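Local coordinates for protein aldehyde dehydrogenase (Listeria monocytogenes, PDB 3K9D) that probably works as an oxidoreductase on aldehyde or oxo groups, with NAD or NADP as the electron acceptor, at residues 7-13 / 175-181; 90-94 / 103-107; 186-190 / 206-212; 213-217 / 427-431. All coordinates share one frame. Numbering follows the deposited sequence.

Contact 1: 7-13 / 175-181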
loop_
_atom_site.group_PDB
_atom_site.type_symbol
_atom_site.label_atom_id
_atom_site.label_comp_id
_atom_site.label_asym_id
_atom_site.label_seq_id
_atom_site.Cartn_x
_atom_site.Cartn_y
_atom_site.Cartn_z
ATOM N N ASP A 7 -30.639 -4.212 8.323
ATOM C CA ASP A 7 -29.578 -3.462 7.657
ATOM C C ASP A 7 -29.172 -2.200 8.443
ATOM O O ASP A 7 -27.988 -1.919 8.599
ATOM C CB ASP A 7 -29.944 -3.154 6.186
ATOM C CG ASP A 7 -31.244 -2.337 6.021
ATOM O OD1 ASP A 7 -32.201 -2.473 6.818
ATOM O OD2 ASP A 7 -31.310 -1.563 5.043
ATOM N N LEU A 8 -30.162 -1.503 8.990
ATOM C CA LEU A 8 -29.938 -0.273 9.751
ATOM C C LEU A 8 -29.399 -0.528 11.155
ATOM O O LEU A 8 -28.575 0.251 11.641
ATOM C CB LEU A 8 -31.212 0.560 9.808
ATOM C CG LEU A 8 -31.841 0.944 8.457
ATOM C CD1 LEU A 8 -33.189 1.565 8.675
ATOM C CD2 LEU A 8 -30.946 1.847 7.599
ATOM N N ARG A 9 -29.870 -1.597 11.804
ATOM C CA ARG A 9 -29.250 -2.079 13.054
ATOM C C ARG A 9 -27.773 -2.434 12.842
ATOM O O ARG A 9 -26.932 -2.105 13.674
ATOM C CB ARG A 9 -29.995 -3.291 13.626
ATOM C CG ARG A 9 -31.335 -2.984 14.276
ATOM C CD ARG A 9 -31.851 -4.213 15.036
ATOM N NE ARG A 9 -32.389 -5.268 14.168
ATOM C CZ ARG A 9 -31.768 -6.405 13.852
ATOM N NH1 ARG A 9 -30.551 -6.679 14.314
ATOM N NH2 ARG A 9 -32.374 -7.276 13.057
ATOM N N SER A 10 -27.473 -3.091 11.720
ATOM C CA SER A 10 -26.109 -3.485 11.369
ATOM C C SER A 10 -25.167 -2.307 11.071
ATOM O O SER A 10 -24.044 -2.297 11.577
ATOM C CB SER A 10 -26.113 -4.492 10.221
ATOM O OG SER A 10 -24.802 -4.779 9.757
ATOM N N ILE A 11 -25.619 -1.342 10.256
ATOM C CA ILE A 11 -24.902 -0.078 10.048
ATOM C C ILE A 11 -24.610 0.630 11.385
ATOM O O ILE A 11 -23.455 1.013 11.666
ATOM C CB ILE A 11 -25.687 0.890 9.121
ATOM C CG1 ILE A 11 -25.771 0.325 7.707
ATOM C CG2 ILE A 11 -25.010 2.263 9.068
ATOM C CD1 ILE A 11 -26.928 0.870 6.873
ATOM N N GLN A 12 -25.653 0.788 12.199
ATOM C CA GLN A 12 -25.512 1.381 13.530
ATOM C C GLN A 12 -24.436 0.673 14.350
ATOM O O GLN A 12 -23.583 1.329 14.949
ATOM C CB GLN A 12 -26.838 1.351 14.292
ATOM C CG GLN A 12 -26.804 2.130 15.624
ATOM C CD GLN A 12 -26.757 3.637 15.420
ATOM O OE1 GLN A 12 -27.794 4.270 15.233
ATOM N NE2 GLN A 12 -25.561 4.215 15.458
ATOM N N GLU A 13 -24.450 -0.661 14.321
ATOM C CA GLU A 13 -23.517 -1.459 15.112
ATOM C C GLU A 13 -22.081 -1.179 14.724
ATOM O O GLU A 13 -21.232 -0.968 15.574
ATOM C CB GLU A 13 -23.809 -2.942 14.947
ATOM C CG GLU A 13 -23.262 -3.775 16.088
ATOM C CD GLU A 13 -23.043 -5.222 15.711
ATOM O OE1 GLU A 13 -23.524 -5.659 14.637
ATOM O OE2 GLU A 13 -22.383 -5.922 16.502
ATOM N N MET A 175 -18.606 -7.502 14.190
ATOM C CA MET A 175 -20.028 -7.377 13.831
ATOM C C MET A 175 -20.780 -8.649 14.239
ATOM O O MET A 175 -20.325 -9.768 13.964
ATOM C CB MET A 175 -20.193 -7.175 12.319
ATOM C CG MET A 175 -19.457 -5.967 11.727
ATOM S SD MET A 175 -19.361 -6.006 9.935
ATOM C CE MET A 175 -21.096 -6.221 9.544
ATOM N N THR A 176 -21.926 -8.469 14.891
ATOM C CA THR A 176 -22.733 -9.585 15.374
ATOM C C THR A 176 -23.879 -9.894 14.417
ATOM O O THR A 176 -24.483 -10.973 14.484
ATOM C CB THR A 176 -23.284 -9.315 16.785
ATOM O OG1 THR A 176 -24.139 -8.163 16.758
ATOM C CG2 THR A 176 -22.137 -9.077 17.760
ATOM N N VAL A 177 -24.163 -8.926 13.542
ATOM C CA VAL A 177 -25.180 -9.022 12.491
ATOM C C VAL A 177 -24.515 -8.804 11.111
ATOM O O VAL A 177 -24.263 -7.655 10.709
ATOM C CB VAL A 177 -26.310 -7.959 12.691
ATOM C CG1 VAL A 177 -27.405 -8.130 11.642
ATOM C CG2 VAL A 177 -26.904 -8.020 14.093
ATOM N N PRO A 178 -24.228 -9.901 10.381
ATOM C CA PRO A 178 -23.577 -9.771 9.077
ATOM C C PRO A 178 -24.541 -9.265 8.014
ATOM O O PRO A 178 -25.547 -9.915 7.736
ATOM C CB PRO A 178 -23.128 -11.206 8.740
ATOM C CG PRO A 178 -23.490 -12.047 9.894
ATOM C CD PRO A 178 -24.499 -11.309 10.717
ATOM N N THR A 179 -24.257 -8.085 7.464
ATOM C CA THR A 179 -24.989 -7.574 6.306
ATOM C C THR A 179 -23.980 -6.995 5.333
ATOM O O THR A 179 -22.882 -6.585 5.736
ATOM C CB THR A 179 -26.087 -6.501 6.654
ATOM O OG1 THR A 179 -25.489 -5.270 7.079
ATOM C CG2 THR A 179 -27.052 -6.989 7.727
ATOM N N ILE A 180 -24.338 -6.970 4.052
ATOM C CA ILE A 180 -23.514 -6.288 3.055
ATOM C C ILE A 180 -23.517 -4.755 3.290
ATOM O O ILE A 180 -22.539 -4.080 2.972
ATOM C CB ILE A 180 -23.898 -6.648 1.588
ATOM C CG1 ILE A 180 -25.262 -6.070 1.192
ATOM C CG2 ILE A 180 -23.855 -8.166 1.366
ATOM C CD1 ILE A 180 -25.291 -5.487 -0.223
ATOM N N GLN A 181 -24.606 -4.234 3.860
ATOM C CA GLN A 181 -24.730 -2.802 4.179
ATOM C C GLN A 181 -23.833 -2.446 5.366
ATOM O O GLN A 181 -23.290 -1.348 5.434
ATOM C CB GLN A 181 -26.182 -2.430 4.518
ATOM C CG GLN A 181 -27.179 -2.463 3.340
ATOM C CD GLN A 181 -27.956 -3.774 3.236
ATOM O OE1 GLN A 181 -27.747 -4.705 4.009
ATOM N NE2 GLN A 181 -28.849 -3.848 2.267
HETATM O O HOH W 1 -23.344 -5.313 12.084
#
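Polar side chains on one face of the helical segment 7-13 do most of the joining to the extended loop 175-179. Glu13 reaches down to accept hydrogen bonds from Thr176, at OE2 from both N (3.0 Å) and OG1 (2.9 Å) and at OE1 weakly from N (3.2 Å); a carboxylate, all acceptor, suits this pair of donors. One turn earlier, the small Ser10 lets the backbones approach to 5.7 Å between its CA and that of Val177, and its OG hydrogen-bonds Thr179 OG1 at 2.8 Å. Water 1 fills the gap, 2.8 Å from Ser10 OG, 2.6 Å from Glu13 OE1 and 2.9 Å from Val177 O. Val177 CG2 lies at the edge of the Arg9 guanidinium, 3.9 Å from NH1, while Arg9 NE bonds to Glu4 O. Ile11 CD1 packs 4.1 Å from Gln181 CB. Thr179 N-caps helix 180-188, its OG1 bonded to Gly182 N. The loop links strand 172-174 to that helix, a beta-alpha connection of the Rossmann-like domain of aldehyde dehydrogenases, with helix 6-28 packed against it.

Contact 2: 90-94 / 103-107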
loop_
_atom_site.group_PDB
_atom_site.type_symbol
_atom_site.label_atom_id
_atom_site.label_comp_id
_atom_site.label_asym_id
_atom_site.label_seq_id
_atom_site.Cartn_x
_atom_site.Cartn_y
_atom_site.Cartn_z
ATOM N N THR A 90 8.031 -2.788 16.908
ATOM C CA THR A 90 6.832 -2.319 16.197
ATOM C C THR A 90 6.192 -1.063 16.802
ATOM O O THR A 90 5.228 -0.518 16.246
ATOM C CB THR A 90 5.740 -3.432 16.120
ATOM O OG1 THR A 90 5.304 -3.788 17.440
ATOM C CG2 THR A 90 6.254 -4.669 15.398
ATOM N N ILE A 91 6.731 -0.619 17.936
ATOM C CA ILE A 91 6.143 0.452 18.735
ATOM C C ILE A 91 7.183 1.546 19.004
ATOM O O ILE A 91 8.292 1.265 19.455
ATOM C CB ILE A 91 5.575 -0.092 20.094
ATOM C CG1 ILE A 91 4.472 -1.144 19.878
ATOM C CG2 ILE A 91 5.099 1.044 21.015
ATOM C CD1 ILE A 91 3.165 -0.613 19.272
ATOM N N GLY A 92 6.827 2.794 18.717
ATOM C CA GLY A 92 7.666 3.925 19.134
ATOM C C GLY A 92 8.928 4.069 18.302
ATOM O O GLY A 92 8.952 3.661 17.148
ATOM N N MET A 93 9.973 4.634 18.908
ATOM C CA MET A 93 11.235 4.904 18.222
ATOM C C MET A 93 11.927 3.618 17.783
ATOM O O MET A 93 12.279 2.784 18.618
ATOM C CB MET A 93 12.174 5.699 19.124
ATOM C CG MET A 93 13.498 6.059 18.479
ATOM S SD MET A 93 13.374 7.556 17.486
ATOM C CE MET A 93 13.191 8.759 18.789
ATOM N N LEU A 94 12.130 3.479 16.474
ATOM C CA LEU A 94 12.752 2.292 15.918
ATOM C C LEU A 94 14.230 2.505 15.627
ATOM O O LEU A 94 15.059 1.646 15.923
ATOM C CB LEU A 94 12.021 1.844 14.646
ATOM C CG LEU A 94 10.527 1.503 14.703
ATOM C CD1 LEU A 94 10.014 1.220 13.302
ATOM C CD2 LEU A 94 10.242 0.314 15.621
ATOM N N MET A 103 15.691 10.151 12.342
ATOM C CA MET A 103 15.121 9.184 13.273
ATOM C C MET A 103 13.861 8.596 12.659
ATOM O O MET A 103 13.192 9.266 11.867
ATOM C CB MET A 103 14.775 9.860 14.606
ATOM C CG MET A 103 15.910 10.689 15.205
ATOM S SD MET A 103 15.659 11.097 16.947
ATOM C CE MET A 103 14.351 12.317 16.876
ATOM N N GLU A 104 13.540 7.353 13.016
ATOM C CA GLU A 104 12.325 6.685 12.530
ATOM C C GLU A 104 11.462 6.198 13.693
ATOM O O GLU A 104 11.968 5.605 14.653
ATOM C CB GLU A 104 12.656 5.512 11.589
ATOM C CG GLU A 104 13.418 5.904 10.342
ATOM C CD GLU A 104 13.556 4.785 9.327
ATOM O OE1 GLU A 104 12.793 3.793 9.379
ATOM O OE2 GLU A 104 14.437 4.913 8.450
ATOM N N VAL A 105 10.159 6.456 13.589
ATOM C CA VAL A 105 9.176 6.162 14.633
ATOM C C VAL A 105 8.010 5.430 13.983
ATOM O O VAL A 105 7.458 5.896 12.985
ATOM C CB VAL A 105 8.646 7.479 15.321
ATOM C CG1 VAL A 105 7.458 7.201 16.277
ATOM C CG2 VAL A 105 9.756 8.199 16.074
ATOM N N ALA A 106 7.645 4.277 14.549
ATOM C CA ALA A 106 6.481 3.526 14.113
ATOM C C ALA A 106 5.181 4.228 14.513
ATOM O O ALA A 106 4.992 4.637 15.672
ATOM C CB ALA A 106 6.532 2.125 14.690
ATOM N N VAL A 107 4.291 4.381 13.543
ATOM C CA VAL A 107 2.989 4.989 13.777
ATOM C C VAL A 107 1.926 3.974 13.416
ATOM O O VAL A 107 1.842 3.582 12.253
ATOM C CB VAL A 107 2.784 6.255 12.901
ATOM C CG1 VAL A 107 1.422 6.860 13.146
ATOM C CG2 VAL A 107 3.843 7.276 13.194
HETATM O O HOH W 2 4.137 2.839 17.534
#
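Strands 92-94 and 103-107 run antiparallel but strongly twisted, their axes approaching to 4.4 Å at 135°. Met93 and Val105 form a non-hydrogen-bonded pair with CA atoms 4.3 Å apart, bracketed by the bonds Ala106 N to Gly92 O (3.0 Å) and Leu94 N to Glu104 O (2.8 Å). At Gly92 the strands splay, and water 2 bridges Gly92 N (2.9 Å) and Ala106 O (2.7 Å); Gly92 has a positive phi (74°), a conformation easy for a residue without a side chain. Flexible Met93 lies over the neighbouring strand, its SD 3.9 Å from Val105 CG2 and its CE 3.9 Å from Met103 SD. On the other face, small Ala106 fits its CB 3.9 Å from Leu94 CD1 and 3.3 Å from Thr90 O. Met103 and Val105 also pack on Ala389 of the second subunit, and Met93 on its Arg386, consistent with the oligomerisation arm of aldehyde dehydrogenases. Within the chain the pair forms a hairpin, and strand 440-447 bonds to the other edge of 102-116.

Contact 3: 186-190 / 206-212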
loop_
_atom_site.group_PDB
_atom_site.type_symbol
_atom_site.label_atom_id
_atom_site.label_comp_id
_atom_site.label_asym_id
_atom_site.label_seq_id
_atom_site.Cartn_x
_atom_site.Cartn_y
_atom_site.Cartn_z
ATOM N N LEU A 186 -18.343 -0.502 7.294
ATOM C CA LEU A 186 -17.032 -0.790 7.891
ATOM C C LEU A 186 -15.880 -0.393 6.990
ATOM O O LEU A 186 -14.896 0.192 7.453
ATOM C CB LEU A 186 -16.896 -2.267 8.286
ATOM C CG LEU A 186 -15.546 -2.713 8.887
ATOM C CD1 LEU A 186 -15.242 -2.036 10.254
ATOM C CD2 LEU A 186 -15.465 -4.226 9.037
ATOM N N MET A 187 -16.005 -0.709 5.704
ATOM C CA MET A 187 -14.959 -0.419 4.752
ATOM C C MET A 187 -14.894 1.085 4.436
ATOM O O MET A 187 -13.803 1.629 4.335
ATOM C CB MET A 187 -15.145 -1.225 3.445
ATOM C CG MET A 187 -14.915 -2.745 3.556
ATOM S SD MET A 187 -15.015 -3.608 1.963
ATOM C CE MET A 187 -16.642 -3.117 1.406
ATOM N N LYS A 188 -16.053 1.727 4.261
ATOM C CA LYS A 188 -16.122 3.152 3.829
ATOM C C LYS A 188 -15.875 4.193 4.922
ATOM O O LYS A 188 -15.484 5.324 4.619
ATOM C CB LYS A 188 -17.446 3.467 3.114
ATOM C CG LYS A 188 -17.524 2.943 1.670
ATOM C CD LYS A 188 -18.851 3.296 0.999
ATOM C CE LYS A 188 -18.933 2.771 -0.442
ATOM N NZ LYS A 188 -18.182 3.593 -1.439
ATOM N N HIS A 189 -16.103 3.818 6.182
ATOM C CA HIS A 189 -15.970 4.740 7.319
ATOM C C HIS A 189 -14.649 5.506 7.374
ATOM O O HIS A 189 -13.589 4.957 7.083
ATOM C CB HIS A 189 -16.165 4.003 8.639
ATOM C CG HIS A 189 -16.780 4.848 9.708
ATOM N ND1 HIS A 189 -16.045 5.707 10.497
ATOM C CD2 HIS A 189 -18.067 4.984 10.105
ATOM C CE1 HIS A 189 -16.849 6.324 11.344
ATOM N NE2 HIS A 189 -18.082 5.905 11.126
ATOM N N LYS A 190 -14.746 6.779 7.749
ATOM C CA LYS A 190 -13.612 7.692 7.870
ATOM C C LYS A 190 -12.587 7.253 8.936
ATOM O O LYS A 190 -11.373 7.413 8.758
ATOM C CB LYS A 190 -14.152 9.094 8.189
ATOM C CG LYS A 190 -13.119 10.203 8.200
ATOM C CD LYS A 190 -13.563 11.351 9.102
ATOM C CE LYS A 190 -12.382 11.928 9.874
ATOM N NZ LYS A 190 -11.228 12.266 8.981
ATOM N N ALA A 206 -14.300 -4.515 -4.025
ATOM C CA ALA A 206 -15.113 -3.618 -3.193
ATOM C C ALA A 206 -14.257 -2.798 -2.238
ATOM O O ALA A 206 -14.548 -1.626 -1.997
ATOM C CB ALA A 206 -16.184 -4.391 -2.405
ATOM N N ALA A 207 -13.214 -3.432 -1.701
ATOM C CA ALA A 207 -12.301 -2.811 -0.742
ATOM C C ALA A 207 -11.473 -1.703 -1.398
ATOM O O ALA A 207 -11.229 -0.653 -0.797
ATOM C CB ALA A 207 -11.389 -3.861 -0.128
ATOM N N TYR A 208 -11.054 -1.933 -2.639
ATOM C CA TYR A 208 -10.293 -0.918 -3.364
ATOM C C TYR A 208 -11.164 0.174 -3.985
ATOM O O TYR A 208 -10.647 1.146 -4.557
ATOM C CB TYR A 208 -9.364 -1.557 -4.401
ATOM C CG TYR A 208 -8.120 -2.133 -3.775
ATOM C CD1 TYR A 208 -7.062 -1.307 -3.383
ATOM C CD2 TYR A 208 -8.009 -3.508 -3.556
ATOM C CE1 TYR A 208 -5.908 -1.845 -2.796
ATOM C CE2 TYR A 208 -6.877 -4.057 -2.968
ATOM C CZ TYR A 208 -5.831 -3.229 -2.595
ATOM O OH TYR A 208 -4.721 -3.797 -2.011
ATOM N N SER A 209 -12.480 0.023 -3.842
ATOM C CA SER A 209 -13.444 1.023 -4.283
ATOM C C SER A 209 -14.096 1.781 -3.115
ATOM O O SER A 209 -14.980 2.610 -3.329
ATOM C CB SER A 209 -14.510 0.359 -5.149
ATOM O OG SER A 209 -13.893 -0.381 -6.192
ATOM N N SER A 210 -13.629 1.508 -1.900
ATOM C CA SER A 210 -14.239 2.002 -0.656
ATOM C C SER A 210 -13.868 3.442 -0.257
ATOM O O SER A 210 -14.576 4.075 0.551
ATOM C CB SER A 210 -13.865 1.069 0.494
ATOM O OG SER A 210 -12.469 1.116 0.753
ATOM N N GLY A 211 -12.759 3.946 -0.799
ATOM C CA GLY A 211 -12.202 5.225 -0.355
ATOM C C GLY A 211 -11.204 5.088 0.781
ATOM O O GLY A 211 -10.567 6.061 1.162
ATOM N N THR A 212 -11.085 3.874 1.323
ATOM C CA THR A 212 -10.174 3.545 2.431
ATOM C C THR A 212 -9.037 2.712 1.880
ATOM O O THR A 212 -9.284 1.859 1.019
ATOM C CB THR A 212 -10.921 2.729 3.529
ATOM O OG1 THR A 212 -12.007 3.509 4.043
ATOM C CG2 THR A 212 -10.015 2.315 4.690
HETATM O O HOH W 3 -11.165 5.443 5.943
#
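Where helix 180-188 ends, its last turn meets the bend that follows helix 201-207. Met187 is in the mtm rotamer, which carries its thioether to the second helix: SD lies 3.9 Å from Ala207 CA, and CE 4.0 Å from Ala206 CB. A long, unbranched side chain suits a gap lined by two alanines, and it also packs on Ile195 of strand 192-197. Lys188, extended through chi2 and chi3, lays its aliphatic part along the bend with CG 3.4 Å from Ser210 O, while the surface suits its charged end. Ser210, with chi1 at p, folds its hydroxyl back on its own loop: OG accepts from Thr212 N (3.1 Å), which makes an ST turn; it also donates to Ala207 O (2.7 Å), across the type I turn 207-210 that ends at the same serine. Gly211, at phi 90°, takes a conformation where a CB would clash with the preceding carbonyl. Nearby, Ser209 packs on Gly211 of the second subunit. Thr212 has chi1 at m, and its hydroxyl is both donor and acceptor: OG1 donates to Met187 O at 2.6 Å and accepts at 2.8 Å from water 3, which lies 2.7 Å from His189 O. The direct bond ties the entrance of strand 214-216 to the end of helix 180-188 in this alternating beta-alpha region.

Contact 4: 213-217 / 427-431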
loop_
_atom_site.group_PDB
_atom_site.type_symbol
_atom_site.label_atom_id
_atom_site.label_comp_id
_atom_site.label_asym_id
_atom_site.label_seq_id
_atom_site.Cartn_x
_atom_site.Cartn_y
_atom_site.Cartn_z
ATOM N N PRO A 213 -7.788 2.954 2.346
ATOM C CA PRO A 213 -6.658 2.075 2.001
ATOM C C PRO A 213 -6.969 0.601 2.233
ATOM O O PRO A 213 -7.452 0.234 3.296
ATOM C CB PRO A 213 -5.560 2.528 2.958
ATOM C CG PRO A 213 -5.850 3.977 3.181
ATOM C CD PRO A 213 -7.353 4.101 3.169
ATOM N N ALA A 214 -6.705 -0.219 1.224
ATOM C CA ALA A 214 -6.964 -1.652 1.300
ATOM C C ALA A 214 -5.727 -2.478 1.012
ATOM O O ALA A 214 -4.812 -2.057 0.314
ATOM C CB ALA A 214 -8.077 -2.044 0.339
ATOM N N ILE A 215 -5.701 -3.668 1.585
ATOM C CA ILE A 215 -4.775 -4.676 1.135
ATOM C C ILE A 215 -5.532 -5.961 0.859
ATOM O O ILE A 215 -6.144 -6.560 1.747
ATOM C CB ILE A 215 -3.524 -4.813 2.048
ATOM C CG1 ILE A 215 -2.941 -6.224 1.961
ATOM C CG2 ILE A 215 -3.803 -4.329 3.471
ATOM C CD1 ILE A 215 -1.872 -6.435 2.943
ATOM N N GLY A 216 -5.500 -6.351 -0.409
ATOM C CA GLY A 216 -6.305 -7.448 -0.903
ATOM C C GLY A 216 -5.551 -8.727 -1.171
ATOM O O GLY A 216 -4.322 -8.751 -1.244
ATOM N N VAL A 217 -6.312 -9.803 -1.300
ATOM C CA VAL A 217 -5.769 -11.091 -1.716
ATOM C C VAL A 217 -6.258 -11.331 -3.140
ATOM O O VAL A 217 -7.023 -10.528 -3.682
ATOM C CB VAL A 217 -6.212 -12.225 -0.756
ATOM C CG1 VAL A 217 -5.770 -11.918 0.685
ATOM C CG2 VAL A 217 -7.726 -12.441 -0.821
ATOM N N GLY A 427 -4.051 -7.122 -8.618
ATOM C CA GLY A 427 -4.891 -5.987 -8.215
ATOM C C GLY A 427 -4.817 -5.548 -6.761
ATOM O O GLY A 427 -5.744 -4.893 -6.252
ATOM N N SER A 428 -3.722 -5.901 -6.088
ATOM C CA SER A 428 -3.518 -5.547 -4.686
ATOM C C SER A 428 -2.355 -4.580 -4.466
ATOM O O SER A 428 -1.511 -4.392 -5.342
ATOM C CB SER A 428 -3.325 -6.811 -3.833
ATOM O OG SER A 428 -3.082 -6.489 -2.471
ATOM N N SER A 429 -2.321 -3.983 -3.277
ATOM C CA SER A 429 -1.270 -3.041 -2.877
ATOM C C SER A 429 0.008 -3.703 -2.364
ATOM O O SER A 429 1.038 -3.041 -2.216
ATOM C CB SER A 429 -1.809 -2.112 -1.795
ATOM O OG SER A 429 -2.236 -2.863 -0.669
ATOM N N SER A 430 -0.063 -4.999 -2.072
ATOM C CA SER A 430 1.063 -5.715 -1.495
ATOM C C SER A 430 1.157 -7.149 -1.990
ATOM O O SER A 430 0.144 -7.825 -2.150
ATOM C CB SER A 430 0.926 -5.768 0.024
ATOM O OG SER A 430 2.071 -6.369 0.611
ATOM N N SER A 431 2.389 -7.617 -2.165
ATOM C CA SER A 431 2.672 -9.007 -2.506
ATOM C C SER A 431 3.096 -9.774 -1.252
ATOM O O SER A 431 3.479 -10.948 -1.323
ATOM C CB SER A 431 3.803 -9.063 -3.537
ATOM O OG SER A 431 4.959 -8.407 -3.032
#
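Pro213 leads into the short strand 214-216 and packs on Gly427 of the second subunit. At Ala214 the backbone O points to the loop and accepts a hydrogen bond from Ser429 OG at 2.9 Å. Ile215 turns its own backbone the other way, bonding in parallel fashion to Ile195 and Ala197 of strand 192-197, while its branched side chain packs on the loop, CB 3.6 Å from Ser429 OG and CD1 4.1 Å from Ser430 CB. Gly216 again offers its O, to Ser428 OG at 2.9 Å; its CA lies 5.1 Å from that of Ser428. Ser428 OG also accepts a weak bond from Ser430 N (3.4 Å), and Tyr208 OH joins it, Ser429 N and Gly216 N in one polar cluster. Serine hydroxyls, short and able to donate, therefore satisfy alternate carbonyls on the strand edge facing away from strand 192-197, and hold a loop more than 200 residues on in the sequence to the sheet without that loop becoming a strand.

The four contacts lie in the part of the chain built around the mixed sheet, apart from the separate seven-stranded parallel sheet, whose strands fall between residues 223 and 399. Contact 2 is nested within the loop closed by contact 1, and contacts 3 and 4 follow in series. Contacts 1 and 3 share helix 180-188, one at its start and the other at its end, with centres about 16 Å apart. Contacts 3 and 4 touch through Tyr208, whose OH is 2.7 Å from Ser429 N, with centres about 13 Å apart. Contact 2 stands off on the arm, its centre about 36 Å from that of contact 1. Contacts 2, 3 and 4 lie at or beside the interface with the second subunit.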